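Side-chain contacts in gamma-glutamyltranspeptidase (Streptomyces lincolnensis, PDB 6J3A), which is a gamma-glutamyltranspeptidase homologue of the N-terminal nucleophile hydrolase clan, LmbA-like, whose own reaction can only be inferred and is probably a bond cleavage or acyl transfer: residues Val72-Gly77 with Gly274-Gly279; Lys125-Val130 with Lys193-Glu198; Gly279-Gln284 with Ala314-Trp319. All coordinates share one frame; numbering follows the deposited sequence.

Contact 1: residues Val72-Gly77 with Gly274-Gly279; sequences VRVLCG and GPWSQG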
loop_
_atom_site.group_PDB
_atom_site.type_symbol
_atom_site.label_atom_id
_atom_site.label_comp_id
_atom_site.label_asym_id
_atom_site.label_seq_id
_atom_site.Cartn_x
_atom_site.Cartn_y
_atom_site.Cartn_z
ATOM N N VAL A 72 21.097 2.323 -20.276
ATOM C CA VAL A 72 20.387 3.361 -19.542
ATOM C C VAL A 72 20.423 4.664 -20.360
ATOM O O VAL A 72 21.482 5.144 -20.755
ATOM C CB VAL A 72 20.959 3.572 -18.122
ATOM C CG1 VAL A 72 20.272 4.733 -17.403
ATOM C CG2 VAL A 72 20.753 2.325 -17.298
ATOM N N ARG A 73 19.242 5.227 -20.577
ATOM C CA ARG A 73 19.027 6.272 -21.557
ATOM C C ARG A 73 18.092 7.310 -20.930
ATOM O O ARG A 73 17.191 6.962 -20.168
ATOM C CB ARG A 73 18.420 5.621 -22.811
ATOM C CG ARG A 73 18.622 6.353 -24.124
ATOM C CD ARG A 73 20.042 6.235 -24.659
ATOM N NE ARG A 73 20.157 6.991 -25.907
ATOM C CZ ARG A 73 21.185 7.755 -26.285
ATOM N NH1 ARG A 73 22.270 7.908 -25.526
ATOM N NH2 ARG A 73 21.120 8.390 -27.455
ATOM N N VAL A 74 18.350 8.586 -21.216
ATOM C CA VAL A 74 17.538 9.721 -20.741
ATOM C C VAL A 74 16.655 10.214 -21.883
ATOM O O VAL A 74 17.129 10.374 -23.003
ATOM C CB VAL A 74 18.424 10.901 -20.266
ATOM C CG1 VAL A 74 17.608 12.162 -20.021
ATOM C CG2 VAL A 74 19.166 10.544 -18.993
ATOM N N LEU A 75 15.384 10.463 -21.577
ATOM C CA LEU A 75 14.437 11.065 -22.514
ATOM C C LEU A 75 14.059 12.439 -21.973
ATOM O O LEU A 75 13.335 12.552 -20.985
ATOM C CB LEU A 75 13.213 10.172 -22.726
ATOM C CG LEU A 75 12.066 10.718 -23.584
ATOM C CD1 LEU A 75 12.533 11.390 -24.866
ATOM C CD2 LEU A 75 11.104 9.595 -23.917
ATOM N N CYS A 76 14.584 13.473 -22.626
ATOM C CA CYS A 76 14.426 14.840 -22.186
ATOM C C CYS A 76 13.093 15.399 -22.632
ATOM O O CYS A 76 12.867 15.630 -23.824
ATOM C CB CYS A 76 15.537 15.731 -22.731
ATOM S SG CYS A 76 15.299 17.470 -22.278
ATOM N N GLY A 77 12.231 15.633 -21.647
ATOM C CA GLY A 77 10.969 16.329 -21.855
ATOM C C GLY A 77 10.925 17.649 -21.116
ATOM O O GLY A 77 9.850 18.112 -20.748
ATOM N N GLY A 274 21.448 14.910 -17.362
ATOM C CA GLY A 274 22.562 15.853 -17.555
ATOM C C GLY A 274 22.405 17.193 -16.857
ATOM O O GLY A 274 21.318 17.523 -16.380
ATOM N N PRO A 275 23.478 18.008 -16.834
ATOM C CA PRO A 275 23.529 19.223 -15.989
ATOM C C PRO A 275 22.603 20.380 -16.387
ATOM O O PRO A 275 22.574 21.397 -15.685
ATOM C CB PRO A 275 24.997 19.648 -16.069
ATOM C CG PRO A 275 25.472 19.109 -17.377
ATOM C CD PRO A 275 24.565 17.992 -17.827
ATOM N N TRP A 276 21.859 20.231 -17.486
ATOM C CA TRP A 276 20.638 21.040 -17.716
ATOM C C TRP A 276 19.549 20.779 -16.641
ATOM O O TRP A 276 18.624 21.581 -16.479
ATOM C CB TRP A 276 20.062 20.836 -19.136
ATOM C CG TRP A 276 19.774 19.411 -19.474
ATOM C CD1 TRP A 276 20.604 18.557 -20.126
ATOM C CD2 TRP A 276 18.589 18.663 -19.161
ATOM N NE1 TRP A 276 20.021 17.314 -20.240
ATOM C CE2 TRP A 276 18.782 17.351 -19.657
ATOM C CE3 TRP A 276 17.380 18.970 -18.514
ATOM C CZ2 TRP A 276 17.812 16.345 -19.532
ATOM C CZ3 TRP A 276 16.408 17.960 -18.385
ATOM C CH2 TRP A 276 16.634 16.669 -18.897
ATOM N N SER A 277 19.641 19.643 -15.950
ATOM C CA SER A 277 18.930 19.423 -14.698
ATOM C C SER A 277 19.891 19.637 -13.528
ATOM O O SER A 277 21.087 19.789 -13.731
ATOM C CB SER A 277 18.368 18.002 -14.667
ATOM O OG SER A 277 19.387 17.058 -14.367
ATOM N N GLN A 278 19.376 19.615 -12.303
ATOM C CA GLN A 278 20.244 19.509 -11.113
ATOM C C GLN A 278 20.785 18.086 -10.891
ATOM O O GLN A 278 21.538 17.854 -9.934
ATOM C CB GLN A 278 19.516 19.970 -9.838
ATOM C CG GLN A 278 18.369 19.069 -9.361
ATOM C CD GLN A 278 17.867 19.392 -7.955
ATOM O OE1 GLN A 278 16.688 19.229 -7.666
ATOM N NE2 GLN A 278 18.764 19.826 -7.069
ATOM N N GLY A 279 20.387 17.140 -11.745
ATOM C CA GLY A 279 20.704 15.715 -11.583
ATOM C C GLY A 279 22.102 15.404 -11.093
ATOM O O GLY A 279 22.279 14.705 -10.082
#
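Cys76 and Trp276 form a sulfur-aromatic contact in the buried core of an Ntn-hydrolase fold, where strand 73-77 meets the loop running from strand 268-272 into helix 280-288. The contact shows how a single indole can join a strand to a turn when its faces and its edge are each given a different neighbour. Cys76 takes one face: SG stands 4.0 Å from the centroid of the six-membered ring of Trp276, 21° off the normal. It is displaced toward the rim, so that Cys76 SG comes within 3.7 Å of Trp276 CH2. Cys76 CB follows alongside, 4.0 Å from Trp276 CZ2. With SG trans to the backbone N (chi1 176°), the thiol is carried out from the strand and over the indole. Val74, two residues back on the same side of the strand, comes instead to the ring edge, near its plane, with CG1 4.2 Å from Trp276 CZ2. The other face of the indole is turned back on its own loop, with Gly274 O and Ser277 CB lying above the rim. Trp276 NE1 is hydrogen-bonded to Glu258 of the neighbouring strand 256-265, which probably helps to fix the rotation of the ring, and Arg478 makes a cation-pi contact with it. The loop begins with a type I beta turn from Gly274 to Ser277. Its closing carbonyl, Gly274 O, is gripped twice, by Ser277 N at 2.7 Å and by the hydroxyl OG of the same serine at 2.8 Å, the latter donor tilted 31° from the carbonyl plane. The same OG then receives Gly279 N at 2.8 Å in a capping bond, linking the turn under the indole to the approach to the helix.

Contact 2: residues Lys125-Val130 with Lys193-Glu198; sequences KPLADV and KRLLAE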
loop_
_atom_site.group_PDB
_atom_site.type_symbol
_atom_site.label_atom_id
_atom_site.label_comp_id
_atom_site.label_asym_id
_atom_site.label_seq_id
_atom_site.Cartn_x
_atom_site.Cartn_y
_atom_site.Cartn_z
ATOM N N LYS A 125 1.237 -0.456 -26.355
ATOM C CA LYS A 125 -0.199 -0.175 -26.352
ATOM C C LYS A 125 -0.550 1.114 -27.105
ATOM O O LYS A 125 0.291 2.016 -27.210
ATOM C CB LYS A 125 -0.713 -0.083 -24.914
ATOM C CG LYS A 125 -0.575 -1.391 -24.152
ATOM C CD LYS A 125 -1.451 -1.448 -22.905
ATOM C CE LYS A 125 -2.707 -2.276 -23.134
ATOM N NZ LYS A 125 -2.396 -3.736 -23.188
ATOM N N PRO A 126 -1.788 1.205 -27.637
ATOM C CA PRO A 126 -2.210 2.459 -28.265
ATOM C C PRO A 126 -2.500 3.561 -27.250
ATOM O O PRO A 126 -2.745 3.287 -26.072
ATOM C CB PRO A 126 -3.496 2.081 -29.025
ATOM C CG PRO A 126 -3.644 0.600 -28.894
ATOM C CD PRO A 126 -2.863 0.198 -27.687
ATOM N N LEU A 127 -2.483 4.793 -27.742
ATOM C CA LEU A 127 -2.711 5.979 -26.929
ATOM C C LEU A 127 -4.006 5.863 -26.151
ATOM O O LEU A 127 -4.055 6.159 -24.960
ATOM C CB LEU A 127 -2.785 7.229 -27.823
ATOM C CG LEU A 127 -2.038 8.500 -27.397
ATOM C CD1 LEU A 127 -2.803 9.714 -27.902
ATOM C CD2 LEU A 127 -1.796 8.619 -25.900
ATOM N N ALA A 128 -5.046 5.427 -26.857
ATOM C CA ALA A 128 -6.383 5.244 -26.294
ATOM C C ALA A 128 -6.389 4.372 -25.033
ATOM O O ALA A 128 -6.902 4.790 -23.994
ATOM C CB ALA A 128 -7.321 4.664 -27.345
ATOM N N ASP A 129 -5.798 3.182 -25.122
ATOM C CA ASP A 129 -5.803 2.230 -23.997
ATOM C C ASP A 129 -5.000 2.747 -22.802
ATOM O O ASP A 129 -5.340 2.476 -21.646
ATOM C CB ASP A 129 -5.253 0.857 -24.418
ATOM C CG ASP A 129 -6.051 0.202 -25.564
ATOM O OD1 ASP A 129 -6.993 0.818 -26.103
ATOM O OD2 ASP A 129 -5.722 -0.949 -25.937
ATOM N N VAL A 130 -3.945 3.498 -23.082
ATOM C CA VAL A 130 -3.044 3.928 -22.035
ATOM C C VAL A 130 -3.549 5.186 -21.370
ATOM O O VAL A 130 -3.283 5.397 -20.190
ATOM C CB VAL A 130 -1.583 4.008 -22.542
ATOM C CG1 VAL A 130 -0.838 5.223 -22.035
ATOM C CG2 VAL A 130 -0.837 2.751 -22.119
ATOM N N LYS A 193 -10.218 13.339 -25.348
ATOM C CA LYS A 193 -11.173 12.664 -26.215
ATOM C C LYS A 193 -11.069 13.168 -27.646
ATOM O O LYS A 193 -11.028 12.374 -28.585
ATOM C CB LYS A 193 -12.598 12.835 -25.704
ATOM C CG LYS A 193 -12.948 11.915 -24.551
ATOM C CD LYS A 193 -14.450 11.898 -24.370
ATOM C CE LYS A 193 -14.884 11.231 -23.085
ATOM N NZ LYS A 193 -16.290 11.637 -22.815
ATOM N N ARG A 194 -11.022 14.486 -27.801
ATOM C CA ARG A 194 -10.882 15.081 -29.118
ATOM C C ARG A 194 -9.558 14.650 -29.752
ATOM O O ARG A 194 -9.528 14.181 -30.898
ATOM C CB ARG A 194 -10.966 16.606 -29.045
ATOM C CG ARG A 194 -11.030 17.241 -30.428
ATOM C CD ARG A 194 -11.136 18.753 -30.392
ATOM N NE ARG A 194 -10.812 19.338 -31.696
ATOM C CZ ARG A 194 -10.814 20.642 -31.967
ATOM N NH1 ARG A 194 -11.128 21.533 -31.024
ATOM N NH2 ARG A 194 -10.502 21.060 -33.191
ATOM N N LEU A 195 -8.479 14.807 -28.988
ATOM C CA LEU A 195 -7.148 14.343 -29.379
ATOM C C LEU A 195 -7.239 12.944 -29.973
ATOM O O LEU A 195 -6.847 12.727 -31.119
ATOM C CB LEU A 195 -6.200 14.343 -28.172
ATOM C CG LEU A 195 -4.699 14.228 -28.431
ATOM C CD1 LEU A 195 -3.920 14.608 -27.184
ATOM C CD2 LEU A 195 -4.287 12.831 -28.846
ATOM N N LEU A 196 -7.785 12.017 -29.190
ATOM C CA LEU A 196 -7.951 10.633 -29.614
ATOM C C LEU A 196 -8.826 10.478 -30.850
ATOM O O LEU A 196 -8.500 9.700 -31.742
ATOM C CB LEU A 196 -8.559 9.810 -28.489
ATOM C CG LEU A 196 -7.692 9.556 -27.263
ATOM C CD1 LEU A 196 -8.565 8.922 -26.188
ATOM C CD2 LEU A 196 -6.514 8.654 -27.599
ATOM N N ALA A 197 -9.943 11.198 -30.890
ATOM C CA ALA A 197 -10.857 11.121 -32.032
ATOM C C ALA A 197 -10.128 11.444 -33.338
ATOM O O ALA A 197 -10.185 10.665 -34.299
ATOM C CB ALA A 197 -12.048 12.050 -31.845
ATOM N N GLU A 198 -9.402 12.562 -33.345
ATOM C CA GLU A 198 -8.748 13.029 -34.567
ATOM C C GLU A 198 -7.375 12.430 -34.862
ATOM O O GLU A 198 -6.735 12.843 -35.820
ATOM C CB GLU A 198 -8.699 14.561 -34.628
ATOM C CG GLU A 198 -7.789 15.259 -33.635
ATOM C CD GLU A 198 -7.535 16.704 -34.040
ATOM O OE1 GLU A 198 -6.758 16.927 -35.003
ATOM O OE2 GLU A 198 -8.123 17.610 -33.407
#
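Leu195 and Leu196 of helix 186-200 pack on Leu127 and Ala128, in the first turn of helix 127-140, in a plain helix-to-helix contact on the helical flank of the fold. Taken in order, residues 193-198 show how a helix divides its tasks among successive residues. Lys193 reaches beyond the apolar patch to form a salt bridge with Glu139, farther along helix 127-140, so the same two helices are joined a second time. Leu195 points toward the partner, and its CD2 meets Leu127 CD1 at 3.6 Å, the two side chains crossing at about a right angle. Ala212 of helix 205-217 touches both of these leucines. Leu196 starts off to the side, but with CG beside the backbone N (chi1 -69°) and so anti to the carbonyl carbon, its end swings back. Leu196 CD2 settles 3.6 Å from Ala128 N and 4.1 Å from Ala128 CB. The same Leu196 CD2 also lies 3.9 Å from Leu127 CD1. One methyl thus rests on both the backbone and the side chains of the turn that begins after Pro126, the N-cap residue. Between these segments the attraction is apolar and without strict direction, so it depends on close fit, graded from buried Leu127 and Leu195 to exposed Ala128.

Contact 3: residues Gly279-Gln284 with Ala314-Trp319; sequences GPVLLQ and ADREAW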
loop_
_atom_site.group_PDB
_atom_site.type_symbol
_atom_site.label_atom_id
_atom_site.label_comp_id
_atom_site.label_asym_id
_atom_site.label_seq_id
_atom_site.Cartn_x
_atom_site.Cartn_y
_atom_site.Cartn_z
ATOM N N GLY A 279 20.387 17.140 -11.745
ATOM C CA GLY A 279 20.704 15.715 -11.583
ATOM C C GLY A 279 22.102 15.404 -11.093
ATOM O O GLY A 279 22.279 14.705 -10.082
ATOM N N PRO A 280 23.110 15.940 -11.795
ATOM C CA PRO A 280 24.504 15.736 -11.426
ATOM C C PRO A 280 24.940 16.153 -10.020
ATOM O O PRO A 280 25.990 15.695 -9.574
ATOM C CB PRO A 280 25.239 16.546 -12.481
ATOM C CG PRO A 280 24.376 16.406 -13.688
ATOM C CD PRO A 280 22.999 16.565 -13.125
ATOM N N VAL A 281 24.152 16.970 -9.322
ATOM C CA VAL A 281 24.508 17.400 -7.971
ATOM C C VAL A 281 24.496 16.243 -6.959
ATOM O O VAL A 281 25.217 16.292 -5.953
ATOM C CB VAL A 281 23.631 18.587 -7.496
ATOM C CG1 VAL A 281 22.318 18.132 -6.866
ATOM C CG2 VAL A 281 24.402 19.450 -6.510
ATOM N N LEU A 282 23.675 15.221 -7.226
ATOM C CA LEU A 282 23.699 13.958 -6.467
ATOM C C LEU A 282 25.043 13.260 -6.682
ATOM O O LEU A 282 25.712 12.854 -5.726
ATOM C CB LEU A 282 22.544 13.028 -6.896
ATOM C CG LEU A 282 22.209 11.851 -5.947
ATOM C CD1 LEU A 282 20.742 11.429 -6.048
ATOM C CD2 LEU A 282 23.117 10.635 -6.154
ATOM N N LEU A 283 25.426 13.143 -7.952
ATOM C CA LEU A 283 26.691 12.536 -8.340
ATOM C C LEU A 283 27.888 13.286 -7.705
ATOM O O LEU A 283 28.817 12.656 -7.207
ATOM C CB LEU A 283 26.810 12.459 -9.875
ATOM C CG LEU A 283 25.657 11.839 -10.691
ATOM C CD1 LEU A 283 25.911 11.822 -12.193
ATOM C CD2 LEU A 283 25.408 10.424 -10.231
ATOM N N GLN A 284 27.843 14.617 -7.694
ATOM C CA GLN A 284 28.896 15.427 -7.050
ATOM C C GLN A 284 28.986 15.173 -5.552
ATOM O O GLN A 284 30.073 15.172 -4.982
ATOM C CB GLN A 284 28.689 16.923 -7.307
ATOM C CG GLN A 284 29.145 17.371 -8.690
ATOM C CD GLN A 284 29.487 18.840 -8.777
ATOM O OE1 GLN A 284 28.946 19.552 -9.617
ATOM N NE2 GLN A 284 30.392 19.305 -7.910
ATOM N N ALA A 314 26.675 24.660 -4.420
ATOM C CA ALA A 314 27.448 25.813 -4.859
ATOM C C ALA A 314 27.927 25.639 -6.285
ATOM O O ALA A 314 27.850 26.562 -7.094
ATOM C CB ALA A 314 28.638 26.015 -3.934
ATOM N N ASP A 315 28.427 24.443 -6.568
ATOM C CA ASP A 315 28.898 24.092 -7.907
ATOM C C ASP A 315 27.728 24.036 -8.880
ATOM O O ASP A 315 27.855 24.482 -10.011
ATOM C CB ASP A 315 29.666 22.758 -7.902
ATOM C CG ASP A 315 31.163 22.921 -7.573
ATOM O OD1 ASP A 315 31.677 24.068 -7.508
ATOM O OD2 ASP A 315 31.835 21.869 -7.402
ATOM N N ARG A 316 26.593 23.500 -8.427
ATOM C CA ARG A 316 25.345 23.532 -9.196
ATOM C C ARG A 316 24.970 24.955 -9.651
ATOM O O ARG A 316 24.691 25.195 -10.826
ATOM C CB ARG A 316 24.204 22.937 -8.385
ATOM C CG ARG A 316 22.894 22.832 -9.153
ATOM C CD ARG A 316 21.709 22.592 -8.240
ATOM N NE ARG A 316 21.180 23.833 -7.667
ATOM C CZ ARG A 316 20.006 23.958 -7.048
ATOM N NH1 ARG A 316 19.633 25.141 -6.569
ATOM N NH2 ARG A 316 19.188 22.920 -6.920
ATOM N N GLU A 317 24.968 25.880 -8.699
ATOM C CA GLU A 317 24.632 27.276 -8.966
ATOM C C GLU A 317 25.615 27.969 -9.908
ATOM O O GLU A 317 25.216 28.697 -10.823
ATOM C CB GLU A 317 24.580 28.064 -7.655
ATOM C CG GLU A 317 24.030 29.478 -7.809
ATOM C CD GLU A 317 22.673 29.490 -8.485
ATOM O OE1 GLU A 317 21.786 28.733 -8.040
ATOM O OE2 GLU A 317 22.499 30.220 -9.476
ATOM N N ALA A 318 26.898 27.762 -9.642
ATOM C CA ALA A 318 27.978 28.346 -10.442
ATOM C C ALA A 318 28.076 27.791 -11.855
ATOM O O ALA A 318 28.299 28.548 -12.794
ATOM C CB ALA A 318 29.310 28.161 -9.731
ATOM N N TRP A 319 27.920 26.480 -11.997
ATOM C CA TRP A 319 28.295 25.786 -13.232
ATOM C C TRP A 319 27.150 25.193 -14.052
ATOM O O TRP A 319 27.311 25.011 -15.261
ATOM C CB TRP A 319 29.355 24.715 -12.923
ATOM C CG TRP A 319 30.579 25.322 -12.286
ATOM C CD1 TRP A 319 31.010 25.163 -11.000
ATOM C CD2 TRP A 319 31.487 26.229 -12.902
ATOM N NE1 TRP A 319 32.146 25.898 -10.784
ATOM C CE2 TRP A 319 32.456 26.572 -11.935
ATOM C CE3 TRP A 319 31.580 26.787 -14.189
ATOM C CZ2 TRP A 319 33.509 27.446 -12.213
ATOM C CZ3 TRP A 319 32.615 27.658 -14.467
ATOM C CH2 TRP A 319 33.573 27.978 -13.482
#
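Gln284 and Asp315 make the close, directional part of this contact, a polar side-chain bridge in the buried packing of helix 280-288 against helix 299-319 in the Ntn-hydrolase fold. Gln284 NE2 donates to Asp315 OD2 at 3.0 Å with an N-H...O angle of 153°. Asp315 OD2, which lies in the amide plane of Gln284, accepts through its anti lone pair, the one turned away from OD1. The side chains cross at about a right angle, their amide and carboxylate planes 37° apart, and Asp315 CB also sits 3.5 Å from Gln284 NE2. Gln284 is extended beyond CG, which brings its amide to the carboxylate, and its OE1 is held by Tyr320 OH, which probably helps to fix the rotation of the amide. The looser part lies where the backbones come nearest: Val281 CG2 meets Arg316 CB at 4.0 Å, an apolar touch without direction. Beyond CB, the Arg316 chain bends at chi3 (84°) and forms a salt bridge with Asp504. Neither part is a solvent side, since all four residues are buried. The carboxylate has further partners, Tyr336 OH at OD2 and Gly355 N at OD1, and such a set of polar neighbours probably stabilises its buried negative charge.

The three contacts illustrate how one fold brings together segments far apart in the chain. Contacts 1 and 3 are neighbours, their centres about 13 Å apart: they share Gly279 and meet again where Gln278 lies against Arg316. Together they form connected packing from strand 73-77 through the loop and helix 280-288 to helix 299-319. Contact 2 lies apart, its centre about 28 Å from that of contact 1 and about 40 Å from that of contact 3, across the chain's centre. Its helices come from the region between the two segments of contact 1, half of it helix and little of it strand, and pack a separate peripheral part of the same family domain; contact 3 follows in series.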